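Local coordinates for uncharacterized protein (Bacteroides ovatus CL02T12C04, PDB 6PTM) that probably acts as an exo-carrageenase of glycoside hydrolase family 42, cleaving carrageenan chains from an end, at residues A[249-254]-A[304-309]; A[298-303]-A[347-352]. One frame throughout, in Å; residues are numbered along the deposited sequence.

Interaction 1: A[249-254]-A[304-309]; sequences PGIKYT and ASAPIS
Ile251 lies along the loop Ala304-Ala306 and divides its two branches between the alanines. With CG1 beside the backbone N (chi1 -68°) and the chain extended beyond it, CD1 is carried to the methyl CB of Ala306, 3.9 Å away, while brushing Ser305 O. The other branch stays close to the backbone, Ile251 CG2 lying 3.8 Å from Ala304 CA. A third approach, Ala304 CB to Ile251 O at 3.6 Å, completes the tight end. The backbone around Ile251 folds back on itself, Gly250 and Thr254 exchanging N-H...O bonds, and contains a classic beta bulge, with Tyr253 and Thr254 set opposite the single residue Gly250; the peptide before Lys252 is cis. This segment lies in the loop between helices 236-241 and 261-278, and its partner in the loop that follows strand 288-292. Shortening Ile251 to an alanine is likely to open a gap beside Ala306 CB and strip Ala304 of its apolar neighbour. Toward Pro249 the contact slackens: Pro249 CG stays 4.3 Å from Ala306 CB. No direct hydrogen bond crosses. Instead one water accepts from Ile251 N at 3.0 Å and also lies near Pro249 O and Ala304 O, and a second sits between Ile251 O and Ala304 O.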
loop_
_atom_site.group_PDB
_atom_site.type_symbol
_atom_site.label_atom_id
_atom_site.label_comp_id
_atom_site.label_asym_id
_atom_site.label_seq_id
_atom_site.Cartn_x
_atom_site.Cartn_y
_atom_site.Cartn_z
ATOM N N PRO A 249 9.779 -24.024 -2.745
ATOM C CA PRO A 249 10.055 -22.603 -2.641
ATOM C C PRO A 249 8.747 -21.800 -2.709
ATOM O O PRO A 249 7.709 -22.346 -3.114
ATOM C CB PRO A 249 10.921 -22.349 -3.873
ATOM C CG PRO A 249 10.324 -23.280 -4.883
ATOM C CD PRO A 249 10.144 -24.549 -4.080
ATOM N N GLY A 250 8.834 -20.543 -2.282
ATOM C CA GLY A 250 7.813 -19.506 -2.515
ATOM C C GLY A 250 8.291 -18.665 -3.660
ATOM O O GLY A 250 8.975 -17.698 -3.428
ATOM N N ILE A 251 8.042 -19.111 -4.875
ATOM C CA ILE A 251 8.611 -18.507 -6.112
ATOM C C ILE A 251 8.141 -17.057 -6.223
ATOM O O ILE A 251 6.969 -16.781 -5.934
ATOM C CB ILE A 251 8.191 -19.376 -7.328
ATOM C CG1 ILE A 251 8.876 -20.748 -7.258
ATOM C CG2 ILE A 251 8.484 -18.669 -8.657
ATOM C CD1 ILE A 251 8.433 -21.731 -8.332
ATOM N N LYS A 252 9.030 -16.122 -6.646
ATOM C CA LYS A 252 10.456 -16.341 -6.921
ATOM C C LYS A 252 11.332 -15.783 -5.778
ATOM O O LYS A 252 12.558 -15.951 -5.817
ATOM C CB LYS A 252 10.874 -15.673 -8.245
ATOM C CG LYS A 252 10.709 -14.157 -8.265
ATOM C CD LYS A 252 10.717 -13.550 -9.655
ATOM C CE LYS A 252 12.055 -12.967 -10.031
ATOM N NZ LYS A 252 11.885 -12.057 -11.189
ATOM N N TYR A 253 10.747 -15.144 -4.772
ATOM C CA TYR A 253 11.522 -14.337 -3.798
ATOM C C TYR A 253 11.968 -15.165 -2.589
ATOM O O TYR A 253 12.897 -14.673 -1.926
ATOM C CB TYR A 253 10.764 -13.058 -3.466
ATOM C CG TYR A 253 10.738 -12.143 -4.661
ATOM C CD1 TYR A 253 11.920 -11.668 -5.199
ATOM C CD2 TYR A 253 9.550 -11.810 -5.289
ATOM C CE1 TYR A 253 11.933 -10.863 -6.330
ATOM C CE2 TYR A 253 9.534 -10.992 -6.400
ATOM C CZ TYR A 253 10.728 -10.520 -6.915
ATOM O OH TYR A 253 10.722 -9.721 -8.001
ATOM N N THR A 254 11.433 -16.371 -2.349
ATOM C CA THR A 254 11.977 -17.288 -1.289
ATOM C C THR A 254 12.359 -18.630 -1.937
ATOM O O THR A 254 11.505 -19.537 -2.026
ATOM C CB THR A 254 11.013 -17.467 -0.101
ATOM O OG1 THR A 254 10.565 -16.210 0.399
ATOM C CG2 THR A 254 11.653 -18.239 1.035
ATOM N N ALA A 304 3.904 -18.632 -10.641
ATOM C CA ALA A 304 4.769 -18.720 -9.443
ATOM C C ALA A 304 4.285 -19.842 -8.517
ATOM O O ALA A 304 4.531 -19.730 -7.344
ATOM C CB ALA A 304 4.807 -17.388 -8.711
ATOM N N SER A 305 3.612 -20.866 -9.037
ATOM C CA SER A 305 3.151 -22.029 -8.243
ATOM C C SER A 305 4.260 -23.085 -8.169
ATOM O O SER A 305 5.082 -23.214 -9.087
ATOM C CB SER A 305 1.850 -22.574 -8.780
ATOM O OG SER A 305 2.008 -22.883 -10.164
ATOM N N ALA A 306 4.299 -23.795 -7.048
ATOM C CA ALA A 306 5.141 -24.980 -6.832
ATOM C C ALA A 306 4.458 -25.860 -5.787
ATOM O O ALA A 306 3.684 -25.376 -4.949
ATOM C CB ALA A 306 6.512 -24.560 -6.386
ATOM N N PRO A 307 4.745 -27.168 -5.800
ATOM C CA PRO A 307 4.286 -28.052 -4.735
ATOM C C PRO A 307 5.056 -27.731 -3.457
ATOM O O PRO A 307 6.239 -27.359 -3.548
ATOM C CB PRO A 307 4.655 -29.463 -5.223
ATOM C CG PRO A 307 5.076 -29.275 -6.694
ATOM C CD PRO A 307 5.591 -27.863 -6.788
ATOM N N ILE A 308 4.430 -27.953 -2.303
ATOM C CA ILE A 308 5.101 -27.744 -0.987
ATOM C C ILE A 308 6.066 -28.899 -0.770
ATOM O O ILE A 308 5.905 -29.910 -1.416
ATOM C CB ILE A 308 4.098 -27.552 0.160
ATOM C CG1 ILE A 308 3.376 -28.844 0.541
ATOM C CG2 ILE A 308 3.134 -26.429 -0.193
ATOM C CD1 ILE A 308 2.469 -28.702 1.762
ATOM N N SER A 309 7.048 -28.707 0.099
ATOM C CA SER A 309 8.117 -29.702 0.365
ATOM C C SER A 309 7.539 -30.847 1.199
ATOM O O SER A 309 6.394 -30.711 1.677
ATOM C CB SER A 309 9.261 -29.079 1.055
ATOM O OG SER A 309 8.984 -28.951 2.442
HETATM O O HOH W 1 5.760 -21.110 -4.755
HETATM O O HOH W 2 4.479 -18.173 -5.311
#

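Interaction 2: A[298-303]-A[347-352]; sequences CIEKTW and PRIMQA
A single parallel beta bridge between Ile299 and Met350 holds together two loops that otherwise have no regular strand structure. Met350 bonds to the residues flanking Ile299: Met350 N donates to Cys298 O at 2.9 Å, and Met350 O receives Glu300 N, both bonds nearly straight at the hydrogen. This pattern is what makes the bridge parallel. Ile299 CA adds a CH...O contact to Met350 O at 3.4 Å.

Ile349 packs against the backbone beside this bridge. Its CG1 stands anti to the backbone N (chi1 -165°), which presses that carbon to within 3.2 Å of Cys298 O and lays CD1 beside Glu300 CA. On Ile299 it is CG2 that reaches across, to Ala352 N and CB, the latter at 4.1 Å.

The 298-303 side leaves the bridge through a type II beta turn, Ile299 to Thr302, within the long loop that follows strand 288-292 of the barrel expected for this family. Ile299 O takes both Thr302 N and Thr302 OG1, the hydroxyl at 2.7 Å, from the same face of its carbonyl plane; two donors from Thr302 thus grip one carbonyl and close the turn. Helix 358-385 also packs here, with Met364 on Cys298 and both Phe363 and Met364 on Met350.

Farther along, Glu300 and Gln351 run side by side. Gln351 NE2 donates to Glu300 OE2 from within its own amide plane, although the carboxylate is turned 56° from it; the 2.5 Å separation is unusually short and its exact value doubtful. Next to this pair, a water accepts from Ala352 N at 2.8 Å and donates to Glu300 O, with a weak bond to Gln351 OE1.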
loop_
_atom_site.group_PDB
_atom_site.type_symbol
_atom_site.label_atom_id
_atom_site.label_comp_id
_atom_site.label_asym_id
_atom_site.label_seq_id
_atom_site.Cartn_x
_atom_site.Cartn_y
_atom_site.Cartn_z
ATOM N N CYS A 298 0.278 -22.387 -4.974
ATOM C CA CYS A 298 0.255 -23.860 -4.877
ATOM C C CYS A 298 -0.921 -24.418 -5.700
ATOM O O CYS A 298 -1.405 -25.495 -5.358
ATOM C CB CYS A 298 0.202 -24.246 -3.402
ATOM S SG CYS A 298 -1.308 -23.720 -2.551
ATOM N N ILE A 299 -1.386 -23.704 -6.722
ATOM C CA ILE A 299 -2.378 -24.235 -7.702
ATOM C C ILE A 299 -1.621 -24.602 -8.986
ATOM O O ILE A 299 -0.902 -23.764 -9.588
ATOM C CB ILE A 299 -3.548 -23.270 -7.933
ATOM C CG1 ILE A 299 -4.330 -23.088 -6.629
ATOM C CG2 ILE A 299 -4.438 -23.764 -9.074
ATOM C CD1 ILE A 299 -5.403 -22.028 -6.677
ATOM N N GLU A 300 -1.689 -25.864 -9.381
ATOM C CA GLU A 300 -0.826 -26.306 -10.494
ATOM C C GLU A 300 -1.161 -25.489 -11.757
ATOM O O GLU A 300 -2.335 -25.186 -11.952
ATOM C CB GLU A 300 -1.015 -27.788 -10.729
ATOM C CG GLU A 300 0.038 -28.325 -11.672
ATOM C CD GLU A 300 0.142 -29.824 -11.583
ATOM O OE1 GLU A 300 1.181 -30.333 -12.045
ATOM O OE2 GLU A 300 -0.825 -30.463 -11.033
ATOM N N LYS A 301 -0.146 -25.183 -12.581
ATOM C CA LYS A 301 -0.310 -24.493 -13.900
ATOM C C LYS A 301 -0.609 -23.003 -13.705
ATOM O O LYS A 301 -1.127 -22.400 -14.647
ATOM C CB LYS A 301 -1.518 -25.016 -14.700
ATOM C CG LYS A 301 -1.635 -26.526 -14.879
ATOM C CD LYS A 301 -0.413 -27.147 -15.504
ATOM C CE LYS A 301 -0.560 -28.646 -15.626
ATOM N NZ LYS A 301 0.648 -29.241 -16.242
ATOM N N THR A 302 -0.423 -22.442 -12.506
ATOM C CA THR A 302 -0.637 -20.998 -12.282
ATOM C C THR A 302 0.731 -20.371 -12.032
ATOM O O THR A 302 1.675 -21.085 -11.612
ATOM C CB THR A 302 -1.635 -20.714 -11.150
ATOM O OG1 THR A 302 -0.993 -21.133 -9.941
ATOM C CG2 THR A 302 -2.979 -21.378 -11.376
ATOM N N TRP A 303 0.786 -19.060 -12.233
ATOM C CA TRP A 303 2.003 -18.230 -12.091
ATOM C C TRP A 303 2.592 -18.406 -10.687
ATOM O O TRP A 303 1.818 -18.312 -9.691
ATOM C CB TRP A 303 1.634 -16.780 -12.379
ATOM C CG TRP A 303 2.661 -15.816 -11.894
ATOM C CD1 TRP A 303 3.879 -15.550 -12.466
ATOM C CD2 TRP A 303 2.567 -15.003 -10.708
ATOM N NE1 TRP A 303 4.549 -14.621 -11.712
ATOM C CE2 TRP A 303 3.779 -14.274 -10.624
ATOM C CE3 TRP A 303 1.595 -14.819 -9.712
ATOM C CZ2 TRP A 303 4.011 -13.369 -9.582
ATOM C CZ3 TRP A 303 1.833 -13.936 -8.676
ATOM C CH2 TRP A 303 3.032 -13.221 -8.621
ATOM N N PRO A 347 -2.095 -34.817 -2.327
ATOM C CA PRO A 347 -1.202 -34.108 -3.219
ATOM C C PRO A 347 -0.538 -32.910 -2.523
ATOM O O PRO A 347 -1.133 -32.290 -1.624
ATOM C CB PRO A 347 -2.075 -33.645 -4.402
ATOM C CG PRO A 347 -3.517 -34.043 -4.068
ATOM C CD PRO A 347 -3.482 -34.890 -2.814
ATOM N N ARG A 348 0.703 -32.664 -2.909
ATOM C CA ARG A 348 1.546 -31.535 -2.421
ATOM C C ARG A 348 1.250 -30.231 -3.190
ATOM O O ARG A 348 1.879 -29.227 -2.909
ATOM C CB ARG A 348 3.024 -31.886 -2.581
ATOM C CG ARG A 348 3.595 -32.665 -1.401
ATOM C CD ARG A 348 2.800 -33.898 -1.024
ATOM N NE ARG A 348 3.597 -34.799 -0.202
ATOM C CZ ARG A 348 3.136 -35.897 0.379
ATOM N NH1 ARG A 348 1.864 -36.230 0.283
ATOM N NH2 ARG A 348 3.962 -36.653 1.086
ATOM N N ILE A 349 0.344 -30.260 -4.154
ATOM C CA ILE A 349 -0.118 -29.079 -4.928
ATOM C C ILE A 349 -1.608 -29.292 -5.189
ATOM O O ILE A 349 -2.001 -30.461 -5.309
ATOM C CB ILE A 349 0.722 -28.946 -6.214
ATOM C CG1 ILE A 349 0.534 -27.565 -6.847
ATOM C CG2 ILE A 349 0.400 -30.076 -7.203
ATOM C CD1 ILE A 349 1.652 -27.172 -7.769
ATOM N N MET A 350 -2.397 -28.214 -5.222
ATOM C CA MET A 350 -3.839 -28.270 -5.401
ATOM C C MET A 350 -4.167 -28.077 -6.893
ATOM O O MET A 350 -3.344 -27.500 -7.669
ATOM C CB MET A 350 -4.542 -27.194 -4.575
ATOM C CG MET A 350 -4.447 -27.413 -3.076
ATOM S SD MET A 350 -5.366 -28.850 -2.554
ATOM C CE MET A 350 -4.015 -30.014 -2.461
ATOM N N GLN A 351 -5.359 -28.516 -7.258
ATOM C CA GLN A 351 -5.983 -28.248 -8.581
ATOM C C GLN A 351 -7.065 -27.185 -8.380
ATOM O O GLN A 351 -7.789 -27.245 -7.363
ATOM C CB GLN A 351 -6.512 -29.565 -9.179
ATOM C CG GLN A 351 -5.453 -30.664 -9.334
ATOM C CD GLN A 351 -4.318 -30.295 -10.259
ATOM O OE1 GLN A 351 -4.531 -29.682 -11.306
ATOM N NE2 GLN A 351 -3.092 -30.670 -9.895
ATOM N N ALA A 352 -7.203 -26.263 -9.324
ATOM C CA ALA A 352 -8.262 -25.236 -9.297
ATOM C C ALA A 352 -9.635 -25.894 -9.172
ATOM O O ALA A 352 -10.445 -25.371 -8.449
ATOM C CB ALA A 352 -8.178 -24.370 -10.531
HETATM O O HOH W 3 -5.304 -26.367 -11.402
#

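In the fold
From the N terminus, the chain passes 249-254 on the way into helix 261-278, then runs through strand 288-292 into the long loop holding both 298-303 and, directly after it, 304-309. Interaction 1 closes when 304-309 returns to 249-254. By then interaction 2 has already been opened at 298-303, to be closed at 347-352 beyond helices 310-324 and 327-334, so the two closures cross. Their centres are 11 Å apart and they meet directly: Ile308 N probably bonds to Arg348 O, and Pro307 packs on Ile349. The loop after strand 288-292 is thereby tied both to the loop before helix 261-278 and to the approach to helix 358-385.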